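Local coordinates for ABC transporter, substrate-binding protein (Clostridium perfringens, PDB 4EDP) that probably binds a solute outside the cell membrane and delivers it to an ABC importer, as periplasmic-type binding proteins do, at residues T90-S95 with G104-L109; M181-A186 with V191-D196. All coordinates share one frame; numbering follows the deposited sequence. Where two conformers were deposited one is given.

Overall arrangement
Contact 1 comes first along the chain and closes before contact 2 opens; their centres lie about 26 Å apart and their nearest atoms about 10 Å, without touching. Contact 1 joins strand 89-93, which pairs in parallel with 37-41 and antiparallel with 262-269, to the loop that follows helix 94-103. Contact 2 lies on helix 178-189 and the short helix 193-196, next to helices 199-208 and 332-350. N336 of helix 332-350 also hydrogen-bonds S95 O, so this one helix reaches both contacts. Both belong to the solute-binding-protein region of the chain, consistent with the two-lobed fold of that family. Contact 1 is made by side chains, and contact 2 adds a backbone bond.

Contact 1 (T90-S95 with G104-L109). With ACT (acetate ion), chain E.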
ATOM      1  N   THR A  90      13.813   2.541   9.319  1.00 18.00           N
ATOM      2  CA  THR A  90      13.151   3.287   8.276  1.00 18.39           C
ATOM      3  C   THR A  90      11.796   2.736   7.870  1.00 16.58           C
ATOM      4  O   THR A  90      11.669   1.557   7.506  1.00 14.23           O
ATOM      5  CB  THR A  90      14.057   3.292   7.028  1.00 18.47           C
ATOM      6  OG1 THR A  90      15.322   3.910   7.348  1.00 18.58           O
ATOM      7  CG2 THR A  90      13.403   4.030   5.860  1.00 21.15           C
ATOM      8  N   TYR A  91      10.794   3.597   7.950  1.00 15.87           N
ATOM      9  CA  TYR A  91       9.420   3.284   7.525  1.00 15.62           C
ATOM     10  C   TYR A  91       9.239   3.781   6.079  1.00 15.83           C
ATOM     11  O   TYR A  91       9.481   4.954   5.792  1.00 16.94           O
ATOM     12  CB  TYR A  91       8.382   4.015   8.389  1.00 15.59           C
ATOM     13  CG  TYR A  91       8.020   3.468   9.754  1.00 17.41           C
ATOM     14  CD1 TYR A  91       8.846   3.639  10.851  1.00 19.17           C
ATOM     15  CD2 TYR A  91       6.791   2.854   9.962  1.00 18.71           C
ATOM     16  CE1 TYR A  91       8.469   3.169  12.116  1.00 20.35           C
ATOM     17  CE2 TYR A  91       6.414   2.385  11.204  1.00 18.20           C
ATOM     18  CZ  TYR A  91       7.259   2.546  12.282  1.00 20.50           C
ATOM     19  OH  TYR A  91       6.875   2.095  13.514  1.00 19.93           O
ATOM     20  N   LEU A  92       8.825   2.901   5.169  1.00 15.31           N
ATOM     21  CA  LEU A  92       8.566   3.268   3.773  1.00 15.42           C
ATOM     22  C   LEU A  92       7.476   2.401   3.168  1.00 15.12           C
ATOM     23  O   LEU A  92       7.186   1.300   3.651  1.00 14.03           O
ATOM     24  CB  LEU A  92       9.816   3.057   2.884  1.00 14.69           C
ATOM     25  CG  LEU A  92      11.075   3.921   3.095  1.00 16.13           C
ATOM     26  CD1 LEU A  92      12.303   3.310   2.399  1.00 15.56           C
ATOM     27  CD2 LEU A  92      10.795   5.341   2.624  1.00 15.49           C
ATOM     28  N   ALA A  93       6.856   2.919   2.114  1.00 16.80           N
ATOM     29  CA  ALA A  93       5.948   2.121   1.315  1.00 15.48           C
ATOM     30  C   ALA A  93       6.861   1.042   0.704  1.00 15.46           C
ATOM     31  O   ALA A  93       8.032   1.303   0.401  1.00 15.36           O
ATOM     32  CB  ALA A  93       5.294   2.961   0.222  1.00 16.88           C
ATOM     33  N   GLU A  94       6.348  -0.169   0.528  1.00 15.09           N
ATOM     34  CA  GLU A  94       7.181  -1.261   0.013  1.00 14.25           C
ATOM     35  C   GLU A  94       7.922  -0.914  -1.297  1.00 14.93           C
ATOM     36  O   GLU A  94       9.089  -1.303  -1.471  1.00 14.66           O
ATOM     37  CB  GLU A  94       6.344  -2.537  -0.181  1.00 13.96           C
ATOM     38  CG  GLU A  94       7.218  -3.719  -0.544  1.00 16.60           C
ATOM     39  CD  GLU A  94       6.471  -4.984  -0.889  1.00 20.40           C
ATOM     40  OE1 GLU A  94       5.227  -4.949  -1.011  1.00 18.51           O
ATOM     41  OE2 GLU A  94       7.164  -6.012  -1.067  1.00 21.82           O
ATOM     42  N   SER A  95       7.262  -0.197  -2.213  1.00 15.13           N
ATOM     43  CA  SER A  95       7.886   0.160  -3.505  1.00 16.87           C
ATOM     44  C   SER A  95       9.193   0.918  -3.294  1.00 17.09           C
ATOM     45  O   SER A  95      10.161   0.699  -4.020  1.00 18.08           O
ATOM     46  CB  SER A  95       6.953   0.991  -4.388  1.00 18.30           C
ATOM     47  OG  SER A  95       6.692   2.255  -3.813  1.00 21.14           O
ATOM     48  N   GLY A 104      21.393  -1.172  -1.209  1.00 23.88           N
ATOM     49  CA  GLY A 104      22.280  -1.734  -0.198  1.00 23.99           C
ATOM     50  C   GLY A 104      22.268  -0.993   1.119  1.00 23.67           C
ATOM     51  O   GLY A 104      23.222  -1.093   1.893  1.00 25.86           O
ATOM     52  N   ILE A 105      21.170  -0.286   1.375  0.50 22.46           N
ATOM     53  CA  ILE A 105      20.998   0.527   2.580  0.50 22.42           C
ATOM     54  C   ILE A 105      20.469  -0.202   3.803  0.50 20.89           C
ATOM     55  O   ILE A 105      20.683   0.245   4.933  0.50 20.96           O
ATOM     56  CB  ILE A 105      19.961   1.644   2.320  0.50 22.31           C
ATOM     57  CG1 ILE A 105      20.336   2.430   1.066  0.50 25.11           C
ATOM     58  CG2 ILE A 105      19.823   2.559   3.541  0.50 22.46           C
ATOM     59  CD1 ILE A 105      21.738   2.967   1.104  0.50 27.01           C
ATOM     60  N   PHE A 106      19.791  -1.320   3.575  1.00 18.98           N
ATOM     61  CA  PHE A 106      19.128  -2.059   4.644  1.00 18.94           C
ATOM     62  C   PHE A 106      19.680  -3.458   4.873  1.00 19.70           C
ATOM     63  O   PHE A 106      20.122  -4.125   3.948  1.00 20.37           O
ATOM     64  CB  PHE A 106      17.629  -2.208   4.339  1.00 16.89           C
ATOM     65  CG  PHE A 106      16.916  -0.908   4.075  1.00 16.67           C
ATOM     66  CD1 PHE A 106      17.089   0.174   4.921  1.00 17.92           C
ATOM     67  CD2 PHE A 106      15.987  -0.807   3.054  1.00 16.43           C
ATOM     68  CE1 PHE A 106      16.418   1.362   4.697  1.00 18.53           C
ATOM     69  CE2 PHE A 106      15.300   0.386   2.828  1.00 17.80           C
ATOM     70  CZ  PHE A 106      15.517   1.465   3.656  1.00 19.00           C
ATOM     71  N   ASP A 107      19.610  -3.909   6.113  1.00 18.29           N
ATOM     72  CA  ASP A 107      20.074  -5.243   6.438  1.00 19.95           C
ATOM     73  C   ASP A 107      19.092  -6.361   6.136  1.00 18.47           C
ATOM     74  O   ASP A 107      17.878  -6.186   6.301  1.00 18.17           O
ATOM     75  CB  ASP A 107      20.274  -5.388   7.957  1.00 21.09           C
ATOM     76  CG  ASP A 107      21.630  -4.962   8.448  1.00 24.95           C
ATOM     77  OD1 ASP A 107      22.514  -4.582   7.648  1.00 28.34           O
ATOM     78  OD2 ASP A 107      21.812  -5.069   9.679  1.00 29.31           O
ATOM     79  N   LYS A 108      19.605  -7.507   5.691  0.50 19.07           N
ATOM     80  CA  LYS A 108      18.763  -8.690   5.507  0.50 18.23           C
ATOM     81  C   LYS A 108      18.542  -9.094   6.972  0.50 17.70           C
ATOM     82  O   LYS A 108      19.506  -9.235   7.726  0.50 18.32           O
ATOM     83  CB  LYS A 108      19.479  -9.775   4.701  0.50 19.51           C
ATOM     84  CG  LYS A 108      18.615 -10.988   4.354  0.50 20.76           C
ATOM     85  CD  LYS A 108      19.443 -12.056   3.660  0.50 23.70           C
ATOM     86  CE  LYS A 108      18.634 -13.303   3.305  0.50 25.75           C
ATOM     87  NZ  LYS A 108      17.630 -13.055   2.241  0.50 25.58           N
ATOM     88  N   LEU A 109      17.293  -9.275   7.382  1.00 15.58           N
ATOM     89  CA  LEU A 109      16.992  -9.517   8.796  1.00 16.35           C
ATOM     90  C   LEU A 109      17.017 -10.934   9.324  1.00 17.65           C
ATOM     91  O   LEU A 109      16.647 -11.876   8.634  1.00 16.86           O
ATOM     92  CB  LEU A 109      15.638  -8.910   9.118  1.00 15.84           C
ATOM     93  CG  LEU A 109      15.456  -7.411   8.842  1.00 15.19           C
ATOM     94  CD1 LEU A 109      14.053  -6.987   9.307  1.00 16.25           C
ATOM     95  CD2 LEU A 109      16.545  -6.576   9.542  1.00 16.45           C
TER
HETATM   96  C   ACT E 403       3.344   1.809  13.291  1.00 27.30           C
HETATM   97  O   ACT E 403       4.385   1.263  13.748  1.00 25.80           O
HETATM   98  OXT ACT E 403       2.315   1.085  13.224  1.00 27.78           O
HETATM   99  CH3 ACT E 403       3.306   3.245  12.854  1.00 25.30           C
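Y91 OH donates a hydrogen bond of 2.6 Å to atom O of an acetate ion, probably from the crystallisation liquor, and that oxygen lies at the ring edge, in the ring plane. Y91 belongs to strand 89-93 of a solute-binding-protein fold, and its CB points away from segment 104-109. T90 and L92, alternating with it along the strand, point toward that segment and meet F106 in the loop beyond helix 94-103. Just after this helix, G104 leaves helical geometry; its positive phi (85°) and two bonds back into the last turn make a Schellman motif.

With F106 CG anti to the carbonyl carbon (chi1 -55°), the ring reaches back to the strand. T90 crosses it at about a right angle: T90 CB is 3.8 Å from F106 CE1, and T90 CG2 is 4.0 Å from F106 CZ. The hydroxyl has its polar partner elsewhere, N270 OD1, so its approach to the ring is a packing contact. All three touching residues are buried, although just 102 Å², summed over both sides, is buried between the segments. L92 closes the contact at the ring edge, where its CD1 lies near the ring plane, 3.9 Å from F106 CZ.

Contact 2 (M181-A186 with V191-D196); sequences MVEIAA and VDVKTD
V193 turns CG1 anti to its carbonyl carbon (chi1 -61°) and puts CG2 between the backbone N and that carbon; E183, with CG likewise anti to the carbonyl carbon (chi1 -64°), extends its chain beyond CG. These torsions split the work of the two V193 methyls. CG1 packs on A186 CB at 3.6 Å and, more loosely, on V182 CG1 at 4.3 Å. CG2 makes a van der Waals approach to the carboxylate instead, 3.9 Å from E183 OE2, and the two side chains cross at about a right angle. The E183 side chain also comes within about 3 Å of a bound acetate ion, probably from the crystallisation liquor. A186 lies four residues, about one turn, after V182, and E183 follows V182 directly, so V193 meets about one turn of helix 178-189.

A backbone bond joins the same segments: V191 N donates to A186 O. At 3.3 Å and 144° (N-H...O) it is long and somewhat bent, with the donor tilted a little off the carbonyl plane. It ties the chain leaving the helix back to its last turn. A186 CB also lies 3.4 Å from V191 O, so this small side chain is pressed against backbone as well as V193.

Helix 178-189 runs through a short connection into helix 193-196, whose start D192 caps: its OD2 accepts from K194 N at 2.9 Å, met from above the carboxylate plane. Helix 332-350 borders the contact through F334 and W342, both touching V193, while helix 199-208 borders helix 178-189, with F202 on V182 and A201 on A186.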
ATOM      1  N   MET A 181      -2.936  -1.584 -11.204  0.60 12.12           N
ATOM      2  CA  MET A 181      -3.777  -1.327 -12.359  0.60 12.76           C
ATOM      3  C   MET A 181      -3.192  -2.046 -13.609  0.60 12.20           C
ATOM      4  O   MET A 181      -3.936  -2.610 -14.419  0.60 11.42           O
ATOM      5  CB  MET A 181      -3.963   0.193 -12.545  0.60 13.88           C
ATOM      6  CG  MET A 181      -5.075   0.516 -13.463  0.60 17.92           C
ATOM      7  SD  MET A 181      -6.673   0.031 -12.769  0.60 15.94           S
ATOM      8  CE  MET A 181      -7.467  -0.400 -14.321  0.60 21.07           C
ATOM      9  N   VAL A 182      -1.867  -2.056 -13.747  1.00 12.08           N
ATOM     10  CA  VAL A 182      -1.211  -2.754 -14.856  1.00 11.72           C
ATOM     11  C   VAL A 182      -1.434  -4.273 -14.686  1.00 11.96           C
ATOM     12  O   VAL A 182      -1.688  -4.989 -15.671  1.00 11.73           O
ATOM     13  CB  VAL A 182       0.303  -2.425 -14.953  1.00 13.48           C
ATOM     14  CG1 VAL A 182       0.986  -3.269 -16.019  1.00 12.77           C
ATOM     15  CG2 VAL A 182       0.528  -0.928 -15.207  1.00 12.56           C
ATOM     16  N   GLU A 183      -1.330  -4.774 -13.454  1.00 11.14           N
ATOM     17  CA  GLU A 183      -1.524  -6.215 -13.211  1.00 10.80           C
ATOM     18  C   GLU A 183      -2.970  -6.648 -13.444  1.00 10.27           C
ATOM     19  O   GLU A 183      -3.229  -7.775 -13.911  1.00 12.28           O
ATOM     20  CB  GLU A 183      -0.945  -6.665 -11.860  1.00 11.18           C
ATOM     21  CG  GLU A 183       0.579  -6.475 -11.822  1.00 14.31           C
ATOM     22  CD  GLU A 183       1.330  -7.364 -10.852  1.00 16.81           C
ATOM     23  OE1 GLU A 183       0.717  -8.247 -10.221  1.00 16.79           O
ATOM     24  OE2 GLU A 183       2.589  -7.226 -10.785  1.00 17.14           O
ATOM     25  N   ILE A 184      -3.913  -5.761 -13.144  1.00 10.02           N
ATOM     26  CA  ILE A 184      -5.318  -6.011 -13.420  1.00 10.18           C
ATOM     27  C   ILE A 184      -5.510  -6.189 -14.939  1.00 10.99           C
ATOM     28  O   ILE A 184      -6.183  -7.124 -15.383  1.00 12.23           O
ATOM     29  CB  ILE A 184      -6.190  -4.847 -12.879  1.00 10.05           C
ATOM     30  CG1 ILE A 184      -6.316  -4.951 -11.351  1.00 11.52           C
ATOM     31  CG2 ILE A 184      -7.569  -4.883 -13.557  1.00 13.31           C
ATOM     32  CD1 ILE A 184      -6.835  -3.679 -10.682  1.00 13.38           C
ATOM     33  N   ALA A 185      -4.885  -5.320 -15.729  1.00  9.79           N
ATOM     34  CA  ALA A 185      -4.938  -5.394 -17.192  1.00 10.27           C
ATOM     35  C   ALA A 185      -4.271  -6.673 -17.679  1.00 12.47           C
ATOM     36  O   ALA A 185      -4.752  -7.305 -18.637  1.00 12.60           O
ATOM     37  CB  ALA A 185      -4.272  -4.151 -17.802  1.00 10.92           C
ATOM     38  N   ALA A 186      -3.180  -7.074 -17.017  1.00 11.98           N
ATOM     39  CA  ALA A 186      -2.500  -8.332 -17.345  1.00 12.81           C
ATOM     40  C   ALA A 186      -3.446  -9.528 -17.137  1.00 14.10           C
ATOM     41  O   ALA A 186      -3.412 -10.482 -17.921  1.00 14.14           O
ATOM     42  CB  ALA A 186      -1.239  -8.529 -16.506  1.00 12.50           C
ATOM     43  N   VAL A 191      -1.949 -12.842 -19.684  1.00 14.16           N
ATOM     44  CA  VAL A 191      -0.499 -13.006 -19.780  1.00 14.30           C
ATOM     45  C   VAL A 191       0.121 -12.294 -18.576  1.00 14.51           C
ATOM     46  O   VAL A 191      -0.027 -11.084 -18.428  1.00 13.38           O
ATOM     47  CB  VAL A 191       0.093 -12.420 -21.093  1.00 13.98           C
ATOM     48  CG1 VAL A 191       1.641 -12.529 -21.099  1.00 15.03           C
ATOM     49  CG2 VAL A 191      -0.510 -13.107 -22.323  1.00 13.93           C
ATOM     50  N   ASP A 192       0.828 -13.039 -17.728  1.00 15.52           N
ATOM     51  CA  ASP A 192       1.467 -12.463 -16.540  1.00 16.08           C
ATOM     52  C   ASP A 192       2.515 -11.431 -16.959  1.00 15.07           C
ATOM     53  O   ASP A 192       3.197 -11.630 -17.944  1.00 13.29           O
ATOM     54  CB  ASP A 192       2.174 -13.534 -15.727  1.00 17.09           C
ATOM     55  CG  ASP A 192       2.669 -13.009 -14.389  1.00 24.30           C
ATOM     56  OD1 ASP A 192       1.825 -12.763 -13.485  1.00 25.73           O
ATOM     57  OD2 ASP A 192       3.897 -12.859 -14.218  1.00 22.65           O
ATOM     58  N   VAL A 193       2.681 -10.355 -16.194  1.00 13.36           N
ATOM     59  CA  VAL A 193       3.661  -9.332 -16.604  1.00 13.72           C
ATOM     60  C   VAL A 193       5.101  -9.866 -16.625  1.00 14.11           C
ATOM     61  O   VAL A 193       5.950  -9.299 -17.301  1.00 14.57           O
ATOM     62  CB  VAL A 193       3.570  -8.056 -15.747  1.00 14.36           C
ATOM     63  CG1 VAL A 193       2.180  -7.420 -15.881  1.00 12.14           C
ATOM     64  CG2 VAL A 193       3.909  -8.368 -14.280  1.00 12.90           C
ATOM     65  N   LYS A 194       5.385 -10.943 -15.895  1.00 13.55           N
ATOM     66  CA  LYS A 194       6.751 -11.480 -15.910  1.00 15.10           C
ATOM     67  C   LYS A 194       7.040 -12.256 -17.199  1.00 14.48           C
ATOM     68  O   LYS A 194       8.195 -12.551 -17.502  1.00 15.70           O
ATOM     69  CB  LYS A 194       7.042 -12.348 -14.688  1.00 16.65           C
ATOM     70  CG  LYS A 194       7.066 -11.582 -13.384  1.00 18.14           C
ATOM     71  CD  LYS A 194       7.436 -12.462 -12.216  1.00 20.67           C
ATOM     72  CE  LYS A 194       7.598 -11.649 -10.949  1.00 21.30           C
ATOM     73  NZ  LYS A 194       8.021 -12.488  -9.782  1.00 20.93           N
ATOM     74  N   THR A 195       6.001 -12.591 -17.951  1.00 13.62           N
ATOM     75  CA  THR A 195       6.180 -13.309 -19.210  1.00 13.79           C
ATOM     76  C   THR A 195       6.571 -12.393 -20.360  1.00 14.76           C
ATOM     77  O   THR A 195       7.419 -12.739 -21.182  1.00 15.15           O
ATOM     78  CB  THR A 195       4.875 -14.053 -19.581  1.00 13.51           C
ATOM     79  OG1 THR A 195       4.609 -15.049 -18.573  1.00 13.73           O
ATOM     80  CG2 THR A 195       4.992 -14.724 -20.943  1.00 14.32           C
ATOM     81  N   ASP A 196       5.947 -11.217 -20.419  1.00 13.72           N
ATOM     82  CA  ASP A 196       6.193 -10.286 -21.516  1.00 14.48           C
ATOM     83  C   ASP A 196       6.472  -8.844 -21.071  1.00 14.84           C
ATOM     84  O   ASP A 196       6.301  -7.900 -21.853  1.00 14.33           O
ATOM     85  CB  ASP A 196       4.985 -10.297 -22.453  1.00 12.98           C
ATOM     86  CG  ASP A 196       3.720  -9.683 -21.819  1.00 13.09           C
ATOM     87  OD1 ASP A 196       3.708  -9.387 -20.592  1.00 15.72           O
ATOM     88  OD2 ASP A 196       2.719  -9.519 -22.554  1.00 14.17           O
TER